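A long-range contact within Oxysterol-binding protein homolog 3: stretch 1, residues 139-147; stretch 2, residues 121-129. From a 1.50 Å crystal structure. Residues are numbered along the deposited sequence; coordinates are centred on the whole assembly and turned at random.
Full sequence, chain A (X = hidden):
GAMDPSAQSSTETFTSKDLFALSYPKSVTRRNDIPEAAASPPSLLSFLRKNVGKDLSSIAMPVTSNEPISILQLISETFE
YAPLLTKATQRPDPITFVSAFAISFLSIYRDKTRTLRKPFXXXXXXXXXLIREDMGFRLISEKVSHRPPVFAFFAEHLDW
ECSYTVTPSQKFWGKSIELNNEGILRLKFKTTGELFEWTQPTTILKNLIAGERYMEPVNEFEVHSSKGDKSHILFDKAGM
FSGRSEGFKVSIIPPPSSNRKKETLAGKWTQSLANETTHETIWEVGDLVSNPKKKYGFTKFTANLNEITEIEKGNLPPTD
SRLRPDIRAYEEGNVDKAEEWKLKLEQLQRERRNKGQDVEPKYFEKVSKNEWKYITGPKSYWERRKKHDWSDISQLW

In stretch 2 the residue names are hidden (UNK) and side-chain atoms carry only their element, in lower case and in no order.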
ATOM      1  N   LEU A 139      12.734  -0.602   0.893  1.00  9.20           N
ATOM      2  CA  LEU A 139      11.718   0.158   1.583  1.00  9.91           C
ATOM      3  C   LEU A 139      11.644  -0.268   3.036  1.00  8.25           C
ATOM      4  O   LEU A 139      11.863  -1.435   3.361  1.00  7.64           O
ATOM      5  CB  LEU A 139      10.370  -0.088   0.893  1.00 12.95           C
ATOM      6  CG  LEU A 139       9.039   0.339   1.513  1.00 12.42           C
ATOM      7  CD1 LEU A 139       7.976   0.356   0.414  1.00 12.69           C
ATOM      8  CD2 LEU A 139       8.633  -0.611   2.634  1.00 11.37           C
ATOM      9  N   ILE A 140      11.384   0.694   3.913  1.00  8.42           N
ATOM     10  CA  ILE A 140      11.185   0.394   5.321  1.00  8.34           C
ATOM     11  C   ILE A 140       9.917   1.142   5.735  1.00  6.58           C
ATOM     12  O   ILE A 140       9.663   2.257   5.279  1.00  7.80           O
ATOM     13  CB  ILE A 140      12.380   0.821   6.218  1.00  7.99           C
ATOM     14  CG1 ILE A 140      12.069   0.472   7.678  1.00  8.42           C
ATOM     15  CG2 ILE A 140      12.647   2.311   6.092  1.00  9.94           C
ATOM     16  CD1 ILE A 140      11.808  -1.004   7.925  1.00  8.71           C
ATOM     17  N   SER A 141       9.100   0.505   6.565  1.00  7.35           N
ATOM     18  CA  SER A 141       7.867   1.113   7.035  1.00  6.74           C
ATOM     19  C   SER A 141       7.640   0.747   8.496  1.00  6.72           C
ATOM     20  O   SER A 141       8.149  -0.267   8.982  1.00  7.74           O
ATOM     21  CB  SER A 141       6.682   0.651   6.181  1.00  7.76           C
ATOM     22  OG  SER A 141       6.472  -0.749   6.264  1.00  7.71           O
ATOM     23  N   GLU A 142       6.869   1.574   9.188  1.00  6.67           N
ATOM     24  CA  GLU A 142       6.590   1.354  10.599  1.00  7.44           C
ATOM     25  C   GLU A 142       5.261   1.996  10.982  1.00  8.07           C
ATOM     26  O   GLU A 142       4.905   3.054  10.462  1.00  8.42           O
ATOM     27  CB  GLU A 142       7.732   1.962  11.431  1.00  8.57           C
ATOM     28  CG  GLU A 142       7.597   1.821  12.939  1.00  9.04           C
ATOM     29  CD  GLU A 142       8.868   2.219  13.695  1.00  9.70           C
ATOM     30  OE1 GLU A 142       9.595   3.124  13.233  1.00 10.50           O
ATOM     31  OE2 GLU A 142       9.132   1.632  14.766  1.00 10.38           O
ATOM     32  N   LYS A 143       4.507   1.344  11.860  1.00  6.81           N
ATOM     33  CA  LYS A 143       3.267   1.950  12.330  1.00  6.41           C
ATOM     34  C   LYS A 143       3.739   2.866  13.454  1.00  7.69           C
ATOM     35  O   LYS A 143       4.230   2.390  14.482  1.00  8.10           O
ATOM     36  CB  LYS A 143       2.297   0.907  12.876  1.00  7.01           C
ATOM     37  CG  LYS A 143       0.997   1.534  13.359  1.00  9.05           C
ATOM     38  CD  LYS A 143      -0.007   0.488  13.779  1.00 11.35           C
ATOM     39  CE  LYS A 143      -1.299   1.138  14.249  1.00 14.51           C
ATOM     40  NZ  LYS A 143      -2.315   0.116  14.622  1.00 16.33           N
ATOM     41  N   VAL A 144       3.602   4.176  13.258  1.00  9.18           N
ATOM     42  CA  VAL A 144       4.079   5.149  14.239  1.00  9.81           C
ATOM     43  C   VAL A 144       3.047   5.700  15.223  1.00  9.83           C
ATOM     44  O   VAL A 144       3.407   6.362  16.202  1.00 11.71           O
ATOM     45  CB  VAL A 144       4.781   6.331  13.525  1.00 10.08           C
ATOM     46  CG1 VAL A 144       5.970   5.813  12.717  1.00 11.95           C
ATOM     47  CG2 VAL A 144       3.800   7.054  12.606  1.00 12.43           C
ATOM     48  N   SER A 145       1.773   5.426  14.963  1.00 10.07           N
ATOM     49  CA  SER A 145       0.686   5.857  15.842  1.00 12.58           C
ATOM     50  C   SER A 145      -0.451   4.840  15.754  1.00 11.99           C
ATOM     51  O   SER A 145      -0.701   4.284  14.684  1.00 11.10           O
ATOM     52  CB  SER A 145       0.175   7.231  15.429  1.00 14.61           C
ATOM     53  OG  SER A 145      -0.918   7.613  16.247  1.00 18.50           O
ATOM     54  N   HIS A 146      -1.136   4.593  16.870  1.00 13.73           N
ATOM     55  CA  HIS A 146      -2.232   3.624  16.886  1.00 14.42           C
ATOM     56  C   HIS A 146      -3.609   4.280  16.820  1.00 15.80           C
ATOM     57  O   HIS A 146      -4.509   3.778  16.152  1.00 15.99           O
ATOM     58  CB  HIS A 146      -2.165   2.747  18.140  1.00 15.18           C
ATOM     59  CG  HIS A 146      -3.171   1.635  18.148  1.00 15.49           C
ATOM     60  ND1 HIS A 146      -4.029   1.412  19.203  1.00 18.07           N
ATOM     61  CD2 HIS A 146      -3.454   0.686  17.225  1.00 14.80           C
ATOM     62  CE1 HIS A 146      -4.798   0.372  18.930  1.00 16.35           C
ATOM     63  NE2 HIS A 146      -4.470  -0.086  17.736  1.00 18.72           N
ATOM     64  N   ARG A 147      -3.769   5.392  17.531  1.00 18.04           N
ATOM     65  CA  ARG A 147      -5.033   6.121  17.557  1.00 19.62           C
ATOM     66  C   ARG A 147      -4.756   7.606  17.336  1.00 20.21           C
ATOM     67  O   ARG A 147      -4.345   8.314  18.257  1.00 20.66           O
ATOM     68  CB  ARG A 147      -5.737   5.926  18.907  1.00 20.66           C
ATOM     69  CG  ARG A 147      -6.219   4.503  19.177  1.00 21.64           C
ATOM     70  CD  ARG A 147      -7.492   4.187  18.407  1.00 22.12           C
ATOM     71  NE  ARG A 147      -8.638   4.944  18.905  1.00 22.04           N
ATOM     72  CZ  ARG A 147      -9.287   4.673  20.035  1.00 22.97           C
ATOM     73  NH1 ARG A 147      -8.911   3.654  20.794  1.00 21.16           N
ATOM     74  NH2 ARG A 147     -10.311   5.429  20.411  1.00 22.26           N
ATOM     75  N   UNK A 121      -4.547  -5.335  10.789  1.00  9.66           N
ATOM     76  CA  UNK A 121      -4.134  -4.041  11.318  1.00  8.92           C
ATOM     77  C   UNK A 121      -2.774  -4.252  11.979  1.00  8.87           C
ATOM     78  O   UNK A 121      -2.623  -5.111  12.845  1.00  9.91           O
ATOM     79  o   UNK A 121      -6.580  -2.411  10.865  1.00 15.81           O
ATOM     80  n   UNK A 121      -7.520  -3.808  12.348  1.00 18.61           N
ATOM     81  c   UNK A 121      -5.121  -3.539  12.375  1.00 10.64           C
ATOM     82  c   UNK A 121      -6.473  -3.206  11.795  1.00 13.35           C
ATOM     83  N   UNK A 122      -1.759  -3.484  11.570  1.00  8.32           N
ATOM     84  CA  UNK A 122      -0.452  -3.672  12.200  1.00  8.20           C
ATOM     85  C   UNK A 122      -0.501  -3.236  13.660  1.00  8.57           C
ATOM     86  O   UNK A 122      -1.388  -2.488  14.070  1.00  9.31           O
ATOM     87  c   UNK A 122       0.464  -2.762  11.383  1.00  9.55           C
ATOM     88  c   UNK A 122      -0.236  -2.639  10.061  1.00  9.13           C
ATOM     89  c   UNK A 122      -1.681  -2.522  10.459  1.00  9.43           C
ATOM     90  N   UNK A 123       0.454  -3.715  14.442  1.00  8.58           N
ATOM     91  CA  UNK A 123       0.540  -3.327  15.837  1.00  7.96           C
ATOM     92  C   UNK A 123       1.384  -2.056  15.879  1.00  7.50           C
ATOM     93  O   UNK A 123       2.176  -1.803  14.973  1.00  7.19           O
ATOM     94  c   UNK A 123       1.483  -6.796  17.327  1.00 14.24           C
ATOM     95  c   UNK A 123       0.587  -5.790  16.618  1.00 10.50           C
ATOM     96  c   UNK A 123      -0.786  -5.715  17.281  1.00 12.06           C
ATOM     97  c   UNK A 123       1.248  -4.414  16.646  1.00  9.70           C
ATOM     98  N   UNK A 124       1.200  -1.237  16.906  1.00  6.86           N
ATOM     99  CA  UNK A 124       2.027  -0.053  17.028  1.00  7.20           C
ATOM    100  C   UNK A 124       3.476  -0.556  17.107  1.00  7.36           C
ATOM    101  O   UNK A 124       3.775  -1.500  17.840  1.00  8.09           O
ATOM    102  c   UNK A 124       1.666   0.720  18.297  1.00  9.12           C
ATOM    103  c   UNK A 124       2.429   2.982  17.524  1.00 10.83           C
ATOM    104  c   UNK A 124       2.053   2.522  19.946  1.00 10.77           C
ATOM    105  c   UNK A 124       2.529   1.938  18.626  1.00  8.80           C
ATOM    106  N   UNK A 125       4.358   0.070  16.334  1.00  7.52           N
ATOM    107  CA  UNK A 125       5.778  -0.276  16.294  1.00  7.18           C
ATOM    108  C   UNK A 125       6.088  -1.482  15.414  1.00  6.73           C
ATOM    109  O   UNK A 125       7.240  -1.899  15.310  1.00  7.98           O
ATOM    110  c   UNK A 125       6.325  -0.488  17.708  1.00 10.07           C
ATOM    111  N   UNK A 126       5.060  -2.058  14.800  1.00  6.49           N
ATOM    112  CA  UNK A 126       5.286  -3.160  13.875  1.00  6.73           C
ATOM    113  C   UNK A 126       5.992  -2.515  12.677  1.00  6.80           C
ATOM    114  O   UNK A 126       5.761  -1.345  12.358  1.00  6.48           O
ATOM    115  c   UNK A 126       2.755  -5.601  12.139  1.00 10.05           C
ATOM    116  o   UNK A 126       1.910  -5.635  13.058  1.00 10.28           O
ATOM    117  o   UNK A 126       2.563  -6.137  11.027  1.00 10.54           O
ATOM    118  c   UNK A 126       4.075  -4.885  12.391  1.00  8.03           C
ATOM    119  c   UNK A 126       3.951  -3.776  13.435  1.00  6.98           C
ATOM    120  N   UNK A 127       6.846  -3.279  12.011  1.00  5.77           N
ATOM    121  CA  UNK A 127       7.579  -2.766  10.865  1.00  5.56           C
ATOM    122  C   UNK A 127       7.464  -3.712   9.684  1.00  6.31           C
ATOM    123  O   UNK A 127       7.000  -4.844   9.817  1.00  7.40           O
ATOM    124  c   UNK A 127       9.295  -1.553  12.258  1.00  7.68           C
ATOM    125  c   UNK A 127       9.081  -2.612  11.193  1.00  6.99           C
ATOM    126  o   UNK A 127       9.600  -3.869  11.651  1.00  7.39           O
ATOM    127  N   UNK A 128       7.853  -3.229   8.517  1.00  6.50           N
ATOM    128  CA  UNK A 128       7.880  -4.074   7.342  1.00  5.42           C
ATOM    129  C   UNK A 128       8.934  -3.541   6.403  1.00  5.91           C
ATOM    130  O   UNK A 128       8.858  -2.403   5.947  1.00  6.89           O
ATOM    131  c   UNK A 128       6.964  -7.062   4.220  1.00  6.36           C
ATOM    132  c   UNK A 128       6.777  -6.450   2.981  1.00  6.37           C
ATOM    133  c   UNK A 128       6.869  -6.308   5.392  1.00  6.31           C
ATOM    134  c   UNK A 128       6.495  -5.083   2.926  1.00  7.21           C
ATOM    135  c   UNK A 128       6.403  -4.340   4.105  1.00  6.67           C
ATOM    136  c   UNK A 128       6.540  -4.131   6.609  1.00  6.18           C
ATOM    137  c   UNK A 128       6.591  -4.944   5.346  1.00  5.99           C
ATOM    138  N   UNK A 129       9.945  -4.357   6.145  1.00  5.92           N
ATOM    139  CA  UNK A 129      10.994  -3.966   5.225  1.00  6.18           C
ATOM    140  C   UNK A 129      10.754  -4.712   3.922  1.00  6.81           C
ATOM    141  O   UNK A 129      10.147  -5.787   3.910  1.00  6.24           O
ATOM    142  c   UNK A 129      12.617  -5.862   5.827  1.00  7.52           C
ATOM    143  o   UNK A 129      14.546  -6.998   5.026  1.00  8.61           O
ATOM    144  c   UNK A 129      14.094  -6.226   5.893  1.00  8.02           C
ATOM    145  o   UNK A 129      14.799  -5.753   6.805  1.00  8.46           O
ATOM    146  c   UNK A 129      12.377  -4.352   5.758  1.00  6.44           C
TER
HETATM  147  O   HOH W   1       9.645  -0.771  15.847  1.00 10.08           O

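Position 121 carries two carbons, the second bearing one oxygen and one nitrogen, a short amide. Its CA-to-CB bond points toward stretch 1, yet its CB comes no nearer than 5.1 Å to NZ of Lys-143 and makes no contact. It is Asn-121.

At position 122 three carbons close a ring onto the backbone nitrogen, and CB lies 4.1 Å from CD of Lys-143: Pro-122. Its carbonyl O accepts a hydrogen bond from NZ of Lys-143 at 2.8 Å, although the place of that nitrogen is less sure because it sits too close to a neighbour in the model.

Position 123 has four carbons forked at the second, and its CA-to-CB bond points away from stretch 1. Its backbone does the touching: O lies 3.4 Å from CD of Lys-143. With the fork one carbon beyond CB, the residue is Leu-123.

Four carbons forked at the second recur at position 124, here with chi1 t and chi2 p. The CA-to-CB bond points sideways, but the end of the chain comes nearer, one tip reaching O of Lys-143. This is Leu-124; that methyl, CD1, lies 3.6 Å from O of Lys-143, C of Val-144 and N of Ser-145 alike, so it packs on backbone.

Position 125 has a single carbon, CB, directed away, and its N donates to O of Lys-143 at 3.0 Å: Ala-125. Its positive phi, 81°, suits the third place of a type II turn that begins at Leu-123.

At position 126 three carbons end in two oxygens, a carboxylate, and the backbone O accepts from N of Lys-143 at 3.0 Å: Glu-126. Its OE2 accepts from N of Leu-123 at 2.8 Å, while its own N donates to O of Leu-123 at 2.9 Å, so side chain and backbone both tie the turn.

Position 127 branches at its first carbon into one oxygen and one carbon, the latter meeting Glu-142 on the same sheet face: Thr-127, whose CG2 lies 3.8 Å from CG of Glu-142.

Position 128 is one carbon followed by a six-carbon ring without a hydroxyl. Its N donates to O of Ser-141 at 3.0 Å. Its O receives OG of Ser-141 at 2.9 Å and, more weakly, N of Ser-141 at 3.0 Å; that OG also sits at the ring edge. It is Phe-128.

Position 129 again has three carbons ending in two oxygens, its CB 4.0 Å from CD1 of Ile-140. It is Glu-129, and its end leads away to partners elsewhere in the structure.

The rule here is a turn feeding an antiparallel strand. Ser-141 and Phe-128 form the hydrogen-bonded pair, flanked by the non-hydrogen-bonded pairs Ile-140 with Glu-129 and Glu-142 with Thr-127. Beyond the strand pairing, Lys-143 continues the grip through its backbone N and O, and its extended side chain runs along the turn's approach. Water 1 joins the edge, donating to O of Ala-125 and to OE2 of Glu-142, each at 2.7 Å.

Stretch 2 (121-129) NPLLAETFE
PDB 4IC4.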